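Local structure of aminotransferase class I and II (Streptococcus suis 89/1591, 3OP7) at residues L34-A39 with L274-H279; E46-K51 with D259-Q264; E177-I182 with A188-D193; S192-R197 with P205-V210. The protein probably catalyses amino-group transfer between amino acids and 2-oxo acids, using pyridoxal 5'-phosphate bound as a Schiff base to an active-site lysine. All coordinates share one frame; numbering follows the deposited sequence.

Contact 1: residues L34-A39 with L274-H279; sequences LEELFA and LERNRH. With EDO (1,2-ethanediol), chain I.
Arg276 and Glu36 meet in a salt bridge between helix 34-41 and the long helix 270-294; in the two segments the nearest CA atoms, those of Glu36 and Arg276, are 10.7 Å apart. Glu36 was modelled in two conformers, and the bridge is that of the conformer described. From CB, which points at the facing helix, the arginine runs out extended through CG, with chi1 at 176° carrying the chain off beside its own carbonyl carbon. CD is the first atom to come near the partner, 3.7 Å from Glu36 OE2. NE then donates to that same oxygen, NE to OE2 2.9 Å, in a fairly straight bond that lies in the guanidinium plane but reaches the carboxylate from above its plane. Beyond CZ, NH2 makes a longer and more bent bond to the other oxygen, 3.3 Å from Arg276 NH2 to Glu36 OE1, on the syn side but tilted out of the carboxylate plane. NH1 turns back to its own helix and donates to Asn277 OD1 at 2.8 Å, in the carbonyl plane and on a lone pair; it also bonds Ser30 O.

The grip is therefore side-on, through NE and one NH, and the two side chains cross at about a right angle. At the preceding residue, an ethanediol probably left from crystallisation donates from O2 to Glu275 OE2. With carboxylate and guanidinium planes 63° apart, the pair departs from coplanar side-on geometry; near the surface, solvent probably screens its charges, while the bonds made by NH1 probably limit guanidinium swivelling.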
# COMPACT_ATOMS: atom_id res chain seq x y z
N LEU A 34 -5.79 -3.28 21.44
CA LEU A 34 -7.06 -3.98 21.25
C LEU A 34 -7.81 -4.06 22.57
O LEU A 34 -9.01 -3.83 22.61
CB LEU A 34 -6.78 -5.39 20.67
CG LEU A 34 -7.86 -6.00 19.80
CD1 LEU A 34 -8.36 -4.99 18.75
CD2 LEU A 34 -7.31 -7.30 19.17
N GLU A 35 -7.10 -4.34 23.65
CA GLU A 35 -7.68 -4.38 25.00
C GLU A 35 -8.45 -3.09 25.32
O GLU A 35 -9.58 -3.14 25.78
CB GLU A 35 -6.56 -4.55 26.04
CG GLU A 35 -6.97 -4.31 27.50
CD GLU A 35 -7.14 -5.56 28.30
OE1 GLU A 35 -6.43 -6.57 28.03
OE2 GLU A 35 -7.97 -5.51 29.25
N GLU A 36 -7.82 -1.95 25.08
CA GLU A 36 -8.45 -0.66 25.33
C GLU A 36 -9.63 -0.44 24.39
O GLU A 36 -10.65 0.13 24.79
CB GLU A 36 -7.45 0.52 25.24
CG GLU A 36 -7.99 1.81 25.89
CD GLU A 36 -7.12 3.07 25.80
OE1 GLU A 36 -5.95 3.00 25.37
OE2 GLU A 36 -7.65 4.14 26.18
N LEU A 37 -9.49 -0.84 23.12
CA LEU A 37 -10.62 -0.72 22.19
C LEU A 37 -11.81 -1.58 22.60
O LEU A 37 -12.96 -1.11 22.56
CB LEU A 37 -10.22 -1.08 20.77
CG LEU A 37 -11.29 -0.97 19.69
CD1 LEU A 37 -11.91 0.45 19.59
CD2 LEU A 37 -10.73 -1.47 18.31
N PHE A 38 -11.56 -2.80 23.07
CA PHE A 38 -12.64 -3.63 23.57
C PHE A 38 -13.32 -2.95 24.75
O PHE A 38 -14.55 -2.93 24.84
CB PHE A 38 -12.13 -5.00 24.01
CG PHE A 38 -11.66 -5.90 22.87
CD1 PHE A 38 -12.29 -5.90 21.65
CD2 PHE A 38 -10.64 -6.81 23.09
CE1 PHE A 38 -11.89 -6.76 20.65
CE2 PHE A 38 -10.23 -7.67 22.09
CZ PHE A 38 -10.86 -7.65 20.87
N ALA A 39 -12.52 -2.39 25.65
CA ALA A 39 -13.05 -1.76 26.86
C ALA A 39 -13.92 -0.55 26.55
O ALA A 39 -15.02 -0.42 27.08
CB ALA A 39 -11.92 -1.36 27.84
N LEU A 274 -13.58 9.38 19.95
CA LEU A 274 -13.47 10.83 19.90
C LEU A 274 -13.45 11.42 21.30
O LEU A 274 -12.72 12.37 21.58
CB LEU A 274 -14.62 11.44 19.09
CG LEU A 274 -14.56 11.17 17.58
CD1 LEU A 274 -15.78 11.78 16.88
CD2 LEU A 274 -13.28 11.65 16.90
N GLU A 275 -14.26 10.86 22.18
CA GLU A 275 -14.34 11.39 23.54
C GLU A 275 -13.04 11.17 24.30
O GLU A 275 -12.55 12.08 24.97
CB GLU A 275 -15.57 10.81 24.23
CG GLU A 275 -16.81 11.70 24.02
CD GLU A 275 -16.68 13.05 24.74
OE1 GLU A 275 -16.48 13.05 25.98
OE2 GLU A 275 -16.75 14.11 24.08
N ARG A 276 -12.45 9.97 24.15
CA ARG A 276 -11.13 9.66 24.69
C ARG A 276 -10.10 10.66 24.17
O ARG A 276 -9.34 11.22 24.94
CB ARG A 276 -10.69 8.26 24.28
CG ARG A 276 -9.27 7.85 24.71
CD ARG A 276 -8.79 6.72 23.86
NE ARG A 276 -7.45 6.21 24.20
CZ ARG A 276 -6.36 6.40 23.47
NH1 ARG A 276 -6.38 7.16 22.38
NH2 ARG A 276 -5.22 5.83 23.84
N ASN A 277 -10.09 10.85 22.85
CA ASN A 277 -9.08 11.66 22.21
C ASN A 277 -9.23 13.15 22.42
O ASN A 277 -8.21 13.85 22.46
CB ASN A 277 -8.94 11.25 20.74
CG ASN A 277 -8.24 9.95 20.63
OD1 ASN A 277 -7.89 9.40 21.66
ND2 ASN A 277 -8.01 9.43 19.40
N ARG A 278 -10.46 13.61 22.60
CA ARG A 278 -10.71 15.02 23.00
C ARG A 278 -10.00 15.36 24.32
O ARG A 278 -9.37 16.41 24.44
CB ARG A 278 -12.21 15.35 23.13
CG ARG A 278 -12.46 16.78 23.70
CD ARG A 278 -13.94 17.23 23.64
NE ARG A 278 -14.42 17.32 22.26
CZ ARG A 278 -14.14 18.33 21.43
NH1 ARG A 278 -13.41 19.38 21.83
NH2 ARG A 278 -14.62 18.31 20.20
N HIS A 279 -10.11 14.50 25.32
CA HIS A 279 -9.44 14.73 26.59
C HIS A 279 -7.92 14.82 26.44
O HIS A 279 -7.28 15.71 27.01
CB HIS A 279 -9.80 13.62 27.60
CG HIS A 279 -11.22 13.64 28.06
ND1 HIS A 279 -11.77 14.69 28.78
CD2 HIS A 279 -12.21 12.71 27.96
CE1 HIS A 279 -13.03 14.42 29.07
NE2 HIS A 279 -13.31 13.21 28.60
C1 EDO I . -16.01 15.29 19.22
O1 EDO I . -16.87 16.01 18.35
C2 EDO I . -16.74 15.04 20.54
O2 EDO I . -15.85 14.45 21.49

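Contact 2: residues E46-K51 with D259-Q264; sequences EDFYKK and DDLVAQ
Phe48 and Leu261 come from opposite directions, the far end of the Phe48 ring meeting Leu261 between helix 45-53 and helix 257-268. The phenylalanine, with CG anti to the backbone N (chi1 179°), brings CZ to 3.6 Å from Leu261 CD1, and CE2 is almost as near. The methyl meets the ring obliquely. Leu261 was modelled in two conformers, and its contacts are those of one of them. Val262 comes in from a different direction, its side chain roughly perpendicular to that of Phe48, and sets CG2 3.9 Å from the same Phe48 CZ, so the tip of the ring rests against two aliphatic branches from consecutive residues.

These are two nearly antiparallel helices: the axes of the two short segments run 147° apart and approach to 11.9 Å, a distance bridged here by side chains such as Phe48 and Leu261. Helix 34-41 fills in alongside: Phe38 packs edge-to-face with Phe48, while Leu34 and Leu37 touch Val262. The cluster borders the dimer interface, where Tyr49 stacks on Tyr49 of the second subunit.

Toward the solvent, the second branch of Leu261 faces a lysine. The fully extended Lys51 slants across it, with CE 3.7 Å from Leu261 CD2, so that the end of the lysine chain lies against this methyl. One turn away on helix 257-268, Gln264 NE2 donates to Asp260 OD2 at 2.9 Å, and Asp260 OD1 accepts from Gln86 and Ser65.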
# COMPACT_ATOMS: atom_id res chain seq x y z
N GLU A 46 -13.63 -12.41 23.69
CA GLU A 46 -13.78 -13.80 23.25
C GLU A 46 -14.66 -13.93 22.00
O GLU A 46 -14.37 -14.76 21.13
CB GLU A 46 -14.36 -14.65 24.38
CG GLU A 46 -14.08 -16.13 24.28
CD GLU A 46 -14.79 -16.93 25.38
OE1 GLU A 46 -14.92 -16.42 26.52
OE2 GLU A 46 -15.21 -18.08 25.11
N ASP A 47 -15.73 -13.14 21.91
CA ASP A 47 -16.59 -13.17 20.72
C ASP A 47 -15.81 -12.66 19.51
O ASP A 47 -15.95 -13.19 18.39
CB ASP A 47 -17.83 -12.28 20.86
CG ASP A 47 -18.83 -12.76 21.94
OD1 ASP A 47 -18.88 -13.94 22.32
OD2 ASP A 47 -19.58 -11.87 22.40
N PHE A 48 -15.01 -11.61 19.71
CA PHE A 48 -14.25 -11.03 18.63
C PHE A 48 -13.24 -12.07 18.14
O PHE A 48 -13.12 -12.28 16.94
CB PHE A 48 -13.54 -9.74 19.04
CG PHE A 48 -12.71 -9.13 17.96
CD1 PHE A 48 -11.40 -9.53 17.76
CD2 PHE A 48 -13.21 -8.09 17.19
CE1 PHE A 48 -10.61 -8.95 16.78
CE2 PHE A 48 -12.44 -7.51 16.21
CZ PHE A 48 -11.12 -7.95 15.99
N TYR A 49 -12.55 -12.73 19.05
CA TYR A 49 -11.53 -13.71 18.66
C TYR A 49 -12.14 -14.94 18.00
O TYR A 49 -11.53 -15.52 17.11
CB TYR A 49 -10.68 -14.12 19.83
CG TYR A 49 -9.82 -12.97 20.36
CD1 TYR A 49 -9.05 -12.20 19.52
CD2 TYR A 49 -9.79 -12.69 21.73
CE1 TYR A 49 -8.28 -11.12 20.01
CE2 TYR A 49 -9.03 -11.66 22.22
CZ TYR A 49 -8.29 -10.88 21.39
OH TYR A 49 -7.54 -9.88 21.92
N LYS A 50 -13.32 -15.34 18.46
CA LYS A 50 -14.01 -16.47 17.86
C LYS A 50 -14.33 -16.17 16.40
O LYS A 50 -14.11 -17.01 15.55
CB LYS A 50 -15.30 -16.82 18.63
CG LYS A 50 -15.89 -18.17 18.22
CD LYS A 50 -16.83 -18.75 19.32
CE LYS A 50 -17.29 -20.19 19.03
NZ LYS A 50 -17.92 -20.84 20.25
N LYS A 51 -14.84 -14.98 16.13
CA LYS A 51 -15.17 -14.59 14.77
C LYS A 51 -13.88 -14.54 13.93
O LYS A 51 -13.79 -15.13 12.86
CB LYS A 51 -15.86 -13.24 14.74
CG LYS A 51 -16.21 -12.72 13.33
CD LYS A 51 -17.19 -11.61 13.51
CE LYS A 51 -17.44 -10.81 12.25
NZ LYS A 51 -18.28 -9.63 12.70
N ASP A 259 -7.52 -6.24 9.80
CA ASP A 259 -7.48 -4.76 9.83
C ASP A 259 -8.90 -4.15 9.61
O ASP A 259 -9.36 -3.25 10.32
CB ASP A 259 -6.46 -4.25 8.83
CG ASP A 259 -5.05 -4.77 9.09
OD1 ASP A 259 -4.70 -5.00 10.26
OD2 ASP A 259 -4.30 -4.95 8.06
N ASP A 260 -9.60 -4.65 8.60
CA ASP A 260 -10.98 -4.28 8.36
C ASP A 260 -11.92 -4.65 9.53
O ASP A 260 -12.84 -3.91 9.84
CB ASP A 260 -11.47 -4.87 7.03
CG ASP A 260 -12.98 -4.77 6.87
OD1 ASP A 260 -13.48 -3.76 6.36
OD2 ASP A 260 -13.64 -5.75 7.27
N LEU A 261 -11.72 -5.82 10.15
CA LEU A 261 -12.53 -6.24 11.31
C LEU A 261 -12.40 -5.25 12.45
O LEU A 261 -13.41 -4.83 13.06
CB LEU A 261 -12.09 -7.62 11.79
CG LEU A 261 -13.01 -8.83 11.89
CD1 LEU A 261 -12.64 -9.58 13.16
CD2 LEU A 261 -14.55 -8.56 11.78
N VAL A 262 -11.16 -4.86 12.76
CA VAL A 262 -10.92 -3.85 13.81
C VAL A 262 -11.53 -2.53 13.38
O VAL A 262 -12.15 -1.84 14.21
CB VAL A 262 -9.43 -3.68 14.16
CG1 VAL A 262 -9.21 -2.54 15.17
CG2 VAL A 262 -8.84 -5.02 14.67
N ALA A 263 -11.41 -2.19 12.10
CA ALA A 263 -11.96 -0.90 11.63
C ALA A 263 -13.49 -0.88 11.83
O ALA A 263 -14.02 0.14 12.21
CB ALA A 263 -11.62 -0.66 10.14
N GLN A 264 -14.16 -2.00 11.55
CA GLN A 264 -15.62 -2.08 11.71
C GLN A 264 -15.98 -1.75 13.19
O GLN A 264 -16.90 -0.99 13.48
CB GLN A 264 -16.13 -3.49 11.40
CG GLN A 264 -16.11 -3.90 9.93
CD GLN A 264 -16.64 -5.31 9.72
OE1 GLN A 264 -17.72 -5.67 10.21
NE2 GLN A 264 -15.87 -6.11 9.03

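Contact 3: residues E177-I182 with A188-D193; sequences EELVEI and AYILSD. With EDO (1,2-ethanediol), chain J.
In the beta-alpha-beta unit formed by strand 157-161, helix 173-184 and strand 189-193, the helix packs back onto the strand that follows it, and Ile190 is the residue through which that strand meets this part of the helix. Its side chain points from the sheet toward the helix. With CG1 anti to the carbonyl carbon (chi1 -62°) and the chain extended beyond it, CD1 becomes the leading atom and makes both contacts. Leu179 reaches toward it, tip to tip, with its branch point CG 3.8 Å from Ile190 CD1. Val180 lies across the isoleucine at about a right angle and offers its CG2 methyl, 4.1 Å from Ile190 CD1.

One terminal methyl thus sits against two successive helix residues, an entirely apolar, buried contact in which the nearest backbones, at Val180 and Ile190, keep their CA atoms 8.0 Å apart. The same strand ends at Asp193, whose OD2 is hydrogen-bonded to N1 of the pyridoxal phosphate carried by the modified lysine at position 222, as in fold type I PLP-dependent enzymes.

Around this core, Leu179 also touches Ile160 of the neighbouring strand 157-161 and Leu147 of helix 144-150. On the other flank, Ile207 and Tyr211 pack against both Val180 and Ile190, while strand 189-193 is hydrogen-bonded between strand 157-161 and strand 214-219 in the large mixed sheet.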
# COMPACT_ATOMS: atom_id res chain seq x y z
N GLU A 177 -16.02 27.04 0.83
CA GLU A 177 -17.01 27.35 -0.15
C GLU A 177 -16.42 28.28 -1.23
O GLU A 177 -16.76 28.14 -2.41
CB GLU A 177 -18.30 27.95 0.52
CG GLU A 177 -19.10 26.78 1.19
CD GLU A 177 -20.36 27.18 2.00
OE1 GLU A 177 -20.51 28.34 2.37
OE2 GLU A 177 -21.17 26.27 2.29
N GLU A 178 -15.56 29.22 -0.81
CA GLU A 178 -14.89 30.14 -1.74
C GLU A 178 -13.85 29.40 -2.61
O GLU A 178 -13.77 29.62 -3.83
CB GLU A 178 -14.31 31.37 -0.97
CG GLU A 178 -13.94 32.50 -1.92
CD GLU A 178 -13.47 33.76 -1.27
OE1 GLU A 178 -13.63 33.94 -0.05
OE2 GLU A 178 -12.91 34.57 -2.01
N LEU A 179 -13.12 28.47 -1.98
CA LEU A 179 -12.19 27.58 -2.69
C LEU A 179 -12.96 26.79 -3.74
O LEU A 179 -12.52 26.64 -4.90
CB LEU A 179 -11.51 26.64 -1.70
CG LEU A 179 -10.77 25.43 -2.22
CD1 LEU A 179 -9.67 25.90 -3.18
CD2 LEU A 179 -10.22 24.62 -1.02
N VAL A 180 -14.10 26.25 -3.34
CA VAL A 180 -14.92 25.46 -4.25
C VAL A 180 -15.42 26.33 -5.42
O VAL A 180 -15.41 25.90 -6.54
CB VAL A 180 -16.06 24.78 -3.51
CG1 VAL A 180 -17.11 24.14 -4.49
CG2 VAL A 180 -15.50 23.69 -2.61
N GLU A 181 -15.88 27.54 -5.16
CA GLU A 181 -16.31 28.40 -6.25
C GLU A 181 -15.20 28.61 -7.27
O GLU A 181 -15.47 28.64 -8.48
CB GLU A 181 -16.87 29.72 -5.72
CG GLU A 181 -18.23 29.55 -5.06
CD GLU A 181 -18.79 30.81 -4.45
OE1 GLU A 181 -18.01 31.59 -3.86
OE2 GLU A 181 -20.02 31.03 -4.57
N ILE A 182 -13.95 28.72 -6.81
CA ILE A 182 -12.82 28.87 -7.73
C ILE A 182 -12.58 27.58 -8.55
O ILE A 182 -12.49 27.63 -9.81
CB ILE A 182 -11.52 29.26 -7.01
CG1 ILE A 182 -11.64 30.62 -6.32
CG2 ILE A 182 -10.36 29.25 -8.00
CD1 ILE A 182 -10.49 30.86 -5.27
N ALA A 188 -12.21 21.58 -11.71
CA ALA A 188 -11.06 20.93 -11.07
C ALA A 188 -11.53 20.08 -9.89
O ALA A 188 -12.44 20.46 -9.17
CB ALA A 188 -10.03 21.98 -10.57
N TYR A 189 -10.91 18.93 -9.70
CA TYR A 189 -11.16 18.15 -8.52
C TYR A 189 -10.48 18.87 -7.41
O TYR A 189 -9.47 19.55 -7.63
CB TYR A 189 -10.48 16.81 -8.56
CG TYR A 189 -10.94 15.85 -9.63
CD1 TYR A 189 -12.20 15.34 -9.61
CD2 TYR A 189 -10.06 15.44 -10.66
CE1 TYR A 189 -12.63 14.43 -10.60
CE2 TYR A 189 -10.46 14.53 -11.64
CZ TYR A 189 -11.74 14.03 -11.60
OH TYR A 189 -12.13 13.12 -12.57
N ILE A 190 -10.96 18.66 -6.20
CA ILE A 190 -10.23 19.04 -4.99
C ILE A 190 -10.02 17.80 -4.13
O ILE A 190 -10.98 17.20 -3.64
CB ILE A 190 -10.94 20.14 -4.15
CG1 ILE A 190 -11.10 21.45 -4.94
CG2 ILE A 190 -10.11 20.38 -2.86
CD1 ILE A 190 -11.97 22.51 -4.26
N LEU A 191 -8.76 17.38 -4.01
CA LEU A 191 -8.38 16.26 -3.16
C LEU A 191 -8.10 16.90 -1.81
O LEU A 191 -7.30 17.86 -1.71
CB LEU A 191 -7.10 15.63 -3.65
CG LEU A 191 -6.41 14.61 -2.70
CD1 LEU A 191 -7.42 13.49 -2.23
CD2 LEU A 191 -5.15 13.97 -3.35
N SER A 192 -8.80 16.45 -0.78
CA SER A 192 -8.58 16.94 0.57
C SER A 192 -8.23 15.79 1.54
O SER A 192 -9.04 14.90 1.78
CB SER A 192 -9.84 17.68 1.04
OG SER A 192 -9.64 18.24 2.33
N ASP A 193 -6.99 15.77 2.00
CA ASP A 193 -6.54 14.83 2.98
C ASP A 193 -6.98 15.35 4.36
O ASP A 193 -6.51 16.41 4.85
CB ASP A 193 -5.02 14.65 2.86
CG ASP A 193 -4.39 13.82 3.98
OD1 ASP A 193 -4.95 13.72 5.09
OD2 ASP A 193 -3.26 13.38 3.78
C1 EDO J . -14.96 32.66 -9.74
O1 EDO J . -15.91 32.09 -8.82
C2 EDO J . -14.33 33.92 -9.13
O2 EDO J . -13.05 33.70 -8.51

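Contact 4: residues S192-R197 with P205-V210; sequences SDEVYR and PSIIEV. With EDO (1,2-ethanediol), chain K; EDO (1,2-ethanediol), chain I.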
# COMPACT_ATOMS: atom_id res chain seq x y z
N SER A 192 -8.80 16.45 -0.78
CA SER A 192 -8.58 16.94 0.57
C SER A 192 -8.23 15.79 1.54
O SER A 192 -9.04 14.90 1.78
CB SER A 192 -9.84 17.68 1.04
OG SER A 192 -9.64 18.24 2.33
N ASP A 193 -6.99 15.77 2.00
CA ASP A 193 -6.54 14.83 2.98
C ASP A 193 -6.98 15.35 4.36
O ASP A 193 -6.51 16.41 4.85
CB ASP A 193 -5.02 14.65 2.86
CG ASP A 193 -4.39 13.82 3.98
OD1 ASP A 193 -4.95 13.72 5.09
OD2 ASP A 193 -3.26 13.38 3.78
N GLU A 194 -7.95 14.65 4.92
CA GLU A 194 -8.65 15.04 6.09
C GLU A 194 -8.37 14.17 7.30
O GLU A 194 -9.20 14.06 8.20
CB GLU A 194 -10.17 15.15 5.79
CG GLU A 194 -10.40 16.23 4.74
CD GLU A 194 -11.80 16.34 4.15
OE1 GLU A 194 -12.62 15.42 4.28
OE2 GLU A 194 -12.07 17.44 3.57
N VAL A 195 -7.18 13.58 7.37
CA VAL A 195 -6.85 12.76 8.55
C VAL A 195 -6.97 13.52 9.88
O VAL A 195 -7.27 12.89 10.90
CB VAL A 195 -5.45 12.06 8.46
CG1 VAL A 195 -5.44 11.03 7.29
CG2 VAL A 195 -4.29 13.05 8.34
N TYR A 196 -6.70 14.81 9.87
CA TYR A 196 -6.80 15.65 11.07
C TYR A 196 -8.15 16.32 11.19
O TYR A 196 -8.36 17.44 10.69
CB TYR A 196 -5.71 16.72 11.14
CG TYR A 196 -4.33 16.08 11.27
CD1 TYR A 196 -3.97 15.44 12.45
CD2 TYR A 196 -3.41 16.14 10.25
CE1 TYR A 196 -2.75 14.89 12.60
CE2 TYR A 196 -2.18 15.56 10.41
CZ TYR A 196 -1.86 14.95 11.59
OH TYR A 196 -0.63 14.39 11.81
N ARG A 197 -9.08 15.60 11.81
CA ARG A 197 -10.39 16.18 12.24
C ARG A 197 -10.18 17.18 13.36
O ARG A 197 -9.67 16.85 14.45
CB ARG A 197 -11.34 15.07 12.75
CG ARG A 197 -12.82 15.46 12.94
CD ARG A 197 -13.52 14.66 14.06
NE ARG A 197 -14.75 15.31 14.56
CZ ARG A 197 -14.89 15.86 15.76
NH1 ARG A 197 -13.89 15.88 16.62
NH2 ARG A 197 -16.05 16.41 16.09
N PRO A 205 -16.64 21.33 7.38
CA PRO A 205 -17.14 20.24 6.58
C PRO A 205 -16.02 19.56 5.83
O PRO A 205 -14.96 20.15 5.59
CB PRO A 205 -18.09 20.94 5.60
CG PRO A 205 -17.55 22.34 5.47
CD PRO A 205 -17.07 22.64 6.85
N SER A 206 -16.24 18.30 5.49
CA SER A 206 -15.42 17.59 4.49
C SER A 206 -15.60 18.24 3.12
O SER A 206 -16.68 18.76 2.79
CB SER A 206 -15.82 16.13 4.40
OG SER A 206 -15.10 15.47 3.35
N ILE A 207 -14.55 18.19 2.32
CA ILE A 207 -14.63 18.65 0.93
C ILE A 207 -15.79 18.06 0.19
O ILE A 207 -16.48 18.73 -0.56
CB ILE A 207 -13.28 18.46 0.14
CG1 ILE A 207 -13.22 19.41 -1.05
CG2 ILE A 207 -12.99 17.01 -0.31
CD1 ILE A 207 -13.29 20.92 -0.72
N ILE A 208 -16.05 16.78 0.41
CA ILE A 208 -17.14 16.14 -0.30
C ILE A 208 -18.55 16.60 0.15
O ILE A 208 -19.52 16.37 -0.58
CB ILE A 208 -17.00 14.63 -0.18
CG1 ILE A 208 -17.76 13.95 -1.33
CG2 ILE A 208 -17.40 14.19 1.22
CD1 ILE A 208 -17.61 12.43 -1.36
N GLU A 209 -18.65 17.27 1.29
CA GLU A 209 -19.91 17.87 1.75
C GLU A 209 -20.17 19.25 1.15
O GLU A 209 -21.30 19.80 1.28
CB GLU A 209 -19.93 17.93 3.29
CG GLU A 209 -19.94 16.54 3.95
CD GLU A 209 -19.72 16.54 5.45
OE1 GLU A 209 -18.88 17.30 5.99
OE2 GLU A 209 -20.37 15.70 6.10
N VAL A 210 -19.15 19.84 0.54
CA VAL A 210 -19.30 21.14 -0.11
C VAL A 210 -19.07 21.14 -1.61
O VAL A 210 -19.29 22.18 -2.25
CB VAL A 210 -18.42 22.22 0.56
CG1 VAL A 210 -18.90 22.53 2.00
CG2 VAL A 210 -16.96 21.86 0.56
C1 EDO K . -22.32 18.64 6.88
O1 EDO K . -22.79 19.34 5.71
C2 EDO K . -21.15 19.39 7.50
O2 EDO K . -20.18 18.54 8.14
C1 EDO I . -16.01 15.29 19.22
O1 EDO I . -16.87 16.01 18.35
C2 EDO I . -16.74 15.04 20.54
O2 EDO I . -15.85 14.45 21.49
O HOH W 1 -12.29 19.68 5.08
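Pro205 joins Glu194 through a water that donates both to Pro205 O, at 2.8 Å, and to Glu194 OE2. At Ser206 the contact becomes direct: its hydroxyl donates to Glu194 OE1, with OG and OE1 only 2.6 Å apart, on the syn lone pair. Ile207 follows with its backbone N giving a nearly straight bond to Glu194 OE2 (2.9 Å, 168°), again on a syn lone pair. One buried carboxylate therefore takes a hydroxyl and an amide from consecutive residues, and Ser192 OG also donates to OE2, from the anti side and tilted out of the carboxylate plane, 2.8 Å away; these bonds together fix its rotation.

The contact joins the end of strand 189-193, just past the cofactor-binding Asp193, to the short, weakly bonded helical turn about 207-210 beyond the intervening loop, within the beta-alpha-beta unit completed by strand 214-219. Ser206 is the N-cap of that turn and forms a capping box with Glu209.

The side chain of Ile207 packs on the strand: its CG2, held between the backbone N and carbonyl carbon, presses tightly on Ser192 CB at 3.5 Å. Ile208 N returns a weak capping bond to Ser206 OG. At Glu209, OE1 completes the box by accepting from Ser206 N at 2.9 Å, and OE2 bonds Thr77 N.

From the N terminus, helix 34-41 and then helix 45-53 start loops that close late in the chain. Contact 2 ends the inner one at helix 257-268, and contact 1 the outer one at the following helix 270-294, so contact 2 nests within contact 1; Leu37 and Phe38 pack on residues of contact 2, and both contacts touch the second subunit. Inside both loops lie the short closures of the large sheet: contact 3 ties helix 173-184 to strand 189-193, and contact 4 starts on the end of the same strand, sharing Ser192 and Asp193, and closes onto the turn about 207-210 that leads to strand 214-219. Contacts 1 and 3 lie about 33 Å apart, centre to centre.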